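Local coordinates for protein response regulator (Xanthomonas campestris pv. campestris, PDB 3QYY) that probably makes cyclic di-GMP from GTP through its GGDEF diguanylate cyclase domain, the part present here, and binds cyclic di-GMP together with magnesium at its active site, at residues Phe43-Asp49 with Asp92-Val98. Sequence-based numbering, arbitrary orientation.
Sequences FVLFVLD and DEFLIGV. With MG (magnesium ion), chain I; C2E (9,9'-[(2R,3R,3aS,5S,7aR,9R,10R,10aS,12S,14aR)-3,5,10,12-tetrahydroxy-5,12-dioxidooctahydro-2H,7H-difuro[3,2-d:3',2'-j][1,3,7,9,2,8]tetraoxadiphosphacyclododecine-2,9-diyl]bis(2-amino-1,9-dihydro-6H-purin-6-one)), chain F.
A chi1 of -176° turns the Asp49 carboxylate away from its own backbone N and out toward the metal, near the C-terminal end of strand 44-50, while in Asp92 a chi1 of 64° tucks CG over its own backbone and brings the carboxylate in from the turn just ahead of strand 93-98. Their OD2 atoms come to 2.9 Å of each other, a spacing that the magnesium bound by both probably makes tolerable. The two carboxylate planes stand 79° apart, and each gives the metal a single oxygen, Asp49 OD2 at 2.0 Å. Phosphate oxygen O11 of cyclic di-GMP and three waters complete six ligands. Two of the waters donate to the second oxygens of the ligating aspartates, Asp49 OD1 and Asp92 OD1, which helps fix their rotation; the third brings in the second shell, donating to Glu93 OE1 at 2.7 Å. Asp49 OD1 has a salt bridge to Lys156 as well, which probably eases the gathering of acidic groups. Asp92 and Glu93 belong to the GGDEF signature, which spans the turn between strands 85-90 and 93-98 and the start of the latter.

Behind this site the strands run antiparallel, with three hydrogen-bonded pairs, among them Leu48 with Phe94, where Leu48 N meets Phe94 O at 2.7 Å. On one face Leu48 CD1 touches Ile96 CD1 at 3.8 Å, and Phe46 turns CE1 to Val98 CG2. On the other, Val47 CG2 and Leu95 CD2 pack at 3.6 Å with the two side chains lying alongside, and the Phe43 ring extends across to Gly97, its CE2 3.4 Å from Gly97 CA.

Both strands are internal to the sheet: 85-90 flanks 93-98, and 128-134 flanks 44-50. Helix 102-116 covers the Phe46, Leu48, Ile96 and Val98 face, whereas helices 22-38 and 141-157 cover the face of Leu45, Val47 and Leu95.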
loop_
_atom_site.group_PDB
_atom_site.type_symbol
_atom_site.label_atom_id
_atom_site.label_comp_id
_atom_site.label_asym_id
_atom_site.label_seq_id
_atom_site.Cartn_x
_atom_site.Cartn_y
_atom_site.Cartn_z
ATOM N N PHE B 43 -9.583 21.712 13.521
ATOM C CA PHE B 43 -9.093 20.358 13.330
ATOM C C PHE B 43 -8.501 20.187 11.942
ATOM O O PHE B 43 -9.106 20.566 10.939
ATOM C CB PHE B 43 -10.201 19.320 13.537
ATOM C CG PHE B 43 -9.718 17.902 13.390
ATOM C CD1 PHE B 43 -10.232 17.074 12.397
ATOM C CD2 PHE B 43 -8.710 17.413 14.218
ATOM C CE1 PHE B 43 -9.749 15.773 12.225
ATOM C CE2 PHE B 43 -8.218 16.113 14.056
ATOM C CZ PHE B 43 -8.741 15.293 13.053
ATOM N N VAL B 44 -7.300 19.624 11.901
ATOM C CA VAL B 44 -6.606 19.376 10.651
ATOM C C VAL B 44 -6.259 17.890 10.609
ATOM O O VAL B 44 -5.709 17.348 11.570
ATOM C CB VAL B 44 -5.306 20.196 10.565
ATOM C CG1 VAL B 44 -4.659 20.000 9.202
ATOM C CG2 VAL B 44 -5.607 21.676 10.814
ATOM N N LEU B 45 -6.595 17.234 9.503
ATOM C CA LEU B 45 -6.306 15.811 9.338
ATOM C C LEU B 45 -5.192 15.619 8.324
ATOM O O LEU B 45 -5.218 16.218 7.246
ATOM C CB LEU B 45 -7.553 15.060 8.859
ATOM C CG LEU B 45 -7.356 13.571 8.545
ATOM C CD1 LEU B 45 -7.091 12.809 9.847
ATOM C CD2 LEU B 45 -8.589 13.018 7.834
ATOM N N PHE B 46 -4.213 14.787 8.674
ATOM C CA PHE B 46 -3.099 14.485 7.785
ATOM C C PHE B 46 -3.075 12.994 7.464
ATOM O O PHE B 46 -3.325 12.160 8.334
ATOM C CB PHE B 46 -1.748 14.818 8.426
ATOM C CG PHE B 46 -1.560 16.266 8.763
ATOM C CD1 PHE B 46 -1.972 16.766 9.994
ATOM C CD2 PHE B 46 -0.946 17.128 7.859
ATOM C CE1 PHE B 46 -1.769 18.105 10.324
ATOM C CE2 PHE B 46 -0.738 18.472 8.178
ATOM C CZ PHE B 46 -1.151 18.959 9.413
ATOM N N VAL B 47 -2.780 12.669 6.210
ATOM C CA VAL B 47 -2.653 11.278 5.785
ATOM C C VAL B 47 -1.205 11.172 5.331
ATOM O O VAL B 47 -0.770 11.937 4.463
ATOM C CB VAL B 47 -3.593 10.931 4.606
ATOM C CG1 VAL B 47 -3.195 9.572 3.999
ATOM C CG2 VAL B 47 -5.034 10.870 5.095
ATOM N N LEU B 48 -0.458 10.242 5.925
ATOM C CA LEU B 48 0.950 10.063 5.590
ATOM C C LEU B 48 1.260 8.659 5.078
ATOM O O LEU B 48 0.699 7.675 5.555
ATOM C CB LEU B 48 1.821 10.323 6.823
ATOM C CG LEU B 48 1.456 11.485 7.753
ATOM C CD1 LEU B 48 2.504 11.583 8.850
ATOM C CD2 LEU B 48 1.384 12.780 6.983
ATOM N N ASP B 49 2.167 8.575 4.113
ATOM C CA ASP B 49 2.580 7.288 3.558
ATOM C C ASP B 49 4.090 7.345 3.360
ATOM O O ASP B 49 4.602 8.259 2.711
ATOM C CB ASP B 49 1.890 7.029 2.213
ATOM C CG ASP B 49 2.212 5.655 1.647
ATOM O OD1 ASP B 49 2.411 5.550 0.417
ATOM O OD2 ASP B 49 2.251 4.681 2.430
ATOM N N ASP B 92 2.630 0.927 6.247
ATOM C CA ASP B 92 3.448 2.097 6.558
ATOM C C ASP B 92 2.661 3.395 6.348
ATOM O O ASP B 92 3.236 4.452 6.084
ATOM C CB ASP B 92 4.724 2.103 5.707
ATOM C CG ASP B 92 4.448 2.231 4.220
ATOM O OD1 ASP B 92 5.431 2.276 3.453
ATOM O OD2 ASP B 92 3.268 2.287 3.813
ATOM N N GLU B 93 1.339 3.304 6.488
ATOM C CA GLU B 93 0.459 4.458 6.306
ATOM C C GLU B 93 -0.106 4.912 7.652
ATOM O O GLU B 93 -0.584 4.094 8.441
ATOM C CB GLU B 93 -0.676 4.088 5.341
ATOM C CG GLU B 93 -1.461 5.278 4.811
ATOM C CD GLU B 93 -2.114 4.979 3.469
ATOM O OE1 GLU B 93 -1.403 4.494 2.563
ATOM O OE2 GLU B 93 -3.327 5.233 3.318
ATOM N N PHE B 94 -0.042 6.216 7.910
ATOM C CA PHE B 94 -0.512 6.778 9.177
ATOM C C PHE B 94 -1.414 7.997 8.997
ATOM O O PHE B 94 -1.378 8.665 7.964
ATOM C CB PHE B 94 0.688 7.214 10.031
ATOM C CG PHE B 94 1.576 6.082 10.460
ATOM C CD1 PHE B 94 1.396 5.474 11.697
ATOM C CD2 PHE B 94 2.574 5.606 9.614
ATOM C CE1 PHE B 94 2.194 4.401 12.089
ATOM C CE2 PHE B 94 3.378 4.531 9.994
ATOM C CZ PHE B 94 3.187 3.928 11.237
ATOM N N LEU B 95 -2.217 8.272 10.020
ATOM C CA LEU B 95 -3.090 9.440 10.037
ATOM C C LEU B 95 -2.744 10.217 11.301
ATOM O O LEU B 95 -2.470 9.625 12.347
ATOM C CB LEU B 95 -4.572 9.057 10.115
ATOM C CG LEU B 95 -5.254 8.164 9.071
ATOM C CD1 LEU B 95 -6.741 8.522 9.053
ATOM C CD2 LEU B 95 -4.652 8.349 7.703
ATOM N N ILE B 96 -2.752 11.541 11.205
ATOM C CA ILE B 96 -2.477 12.384 12.355
ATOM C C ILE B 96 -3.571 13.440 12.438
ATOM O O ILE B 96 -3.883 14.106 11.445
ATOM C CB ILE B 96 -1.090 13.078 12.252
ATOM C CG1 ILE B 96 0.028 12.027 12.328
ATOM C CG2 ILE B 96 -0.934 14.096 13.379
ATOM C CD1 ILE B 96 1.447 12.611 12.353
ATOM N N GLY B 97 -4.169 13.561 13.620
ATOM C CA GLY B 97 -5.212 14.545 13.833
ATOM C C GLY B 97 -4.669 15.625 14.751
ATOM O O GLY B 97 -4.173 15.327 15.841
ATOM N N VAL B 98 -4.743 16.876 14.308
ATOM C CA VAL B 98 -4.240 17.990 15.106
ATOM C C VAL B 98 -5.322 19.037 15.330
ATOM O O VAL B 98 -5.845 19.613 14.374
ATOM C CB VAL B 98 -3.039 18.682 14.419
ATOM C CG1 VAL B 98 -2.554 19.854 15.274
ATOM C CG2 VAL B 98 -1.913 17.681 14.194
HETATM MG MG MG I . 2.458 2.696 1.970
HETATM P P1 C2E F . 5.857 -5.131 1.266
HETATM O O2P C2E F . 5.886 -6.028 2.479
HETATM O O1P C2E F . 6.488 -5.698 0.030
HETATM O "O5'" C2E F . 4.378 -4.746 0.883
HETATM C "C5'" C2E F . 4.135 -3.886 -0.249
HETATM C "C4'" C2E F . 2.631 -3.674 -0.333
HETATM O "O4'" C2E F . 1.854 -4.854 -0.358
HETATM C "C3'" C2E F . 2.102 -2.869 0.848
HETATM O "O3'" C2E F . 2.316 -1.461 0.657
HETATM C "C2'" C2E F . 0.671 -3.312 0.874
HETATM O "O2'" C2E F . -0.090 -2.443 0.019
HETATM C "C1'" C2E F . 0.637 -4.749 0.368
HETATM N N9 C2E F . 0.674 -5.687 1.512
HETATM C C8 C2E F . 1.698 -6.501 1.863
HETATM N N7 C2E F . 1.393 -7.236 2.951
HETATM C C5 C2E F . 0.156 -6.902 3.310
HETATM C C6 C2E F . -0.791 -7.312 4.378
HETATM O O6 C2E F . -0.461 -8.187 5.218
HETATM N N1 C2E F . -2.014 -6.727 4.417
HETATM C C2 C2E F . -2.400 -5.781 3.515
HETATM N N2 C2E F . -3.629 -5.241 3.605
HETATM N N3 C2E F . -1.571 -5.356 2.502
HETATM C C4 C2E F . -0.312 -5.876 2.362
HETATM P P11 C2E F . 2.606 -0.668 2.029
HETATM O O21 C2E F . 1.495 -0.913 2.993
HETATM O O11 C2E F . 2.734 0.755 1.614
HETATM O O5A C2E F . 3.972 -1.163 2.651
HETATM C C5A C2E F . 5.171 -0.991 1.897
HETATM C C4A C2E F . 6.338 -1.572 2.643
HETATM O O4A C2E F . 6.507 -1.066 3.996
HETATM C C3A C2E F . 6.262 -3.089 2.780
HETATM O O3A C2E F . 6.677 -3.767 1.574
HETATM C C2A C2E F . 7.165 -3.329 3.947
HETATM O O2A C2E F . 8.506 -3.497 3.452
HETATM C C1A C2E F . 7.045 -2.104 4.839
HETATM N N91 C2E F . 6.190 -2.399 6.023
HETATM C C81 C2E F . 4.849 -2.239 6.161
HETATM N N71 C2E F . 4.432 -2.617 7.393
HETATM C C51 C2E F . 5.515 -3.030 8.071
HETATM C C61 C2E F . 5.817 -3.564 9.430
HETATM O O61 C2E F . 4.923 -3.729 10.290
HETATM N N11 C2E F . 7.104 -3.873 9.727
HETATM C C21 C2E F . 8.131 -3.717 8.830
HETATM N N21 C2E F . 9.391 -4.052 9.201
HETATM N N31 C2E F . 7.923 -3.232 7.574
HETATM C C41 C2E F . 6.662 -2.881 7.152
HETATM O O HOH W 1 1.766 3.010 -0.135
HETATM O O HOH W 2 4.495 3.026 1.199
HETATM O O HOH W 3 0.502 2.571 2.521
#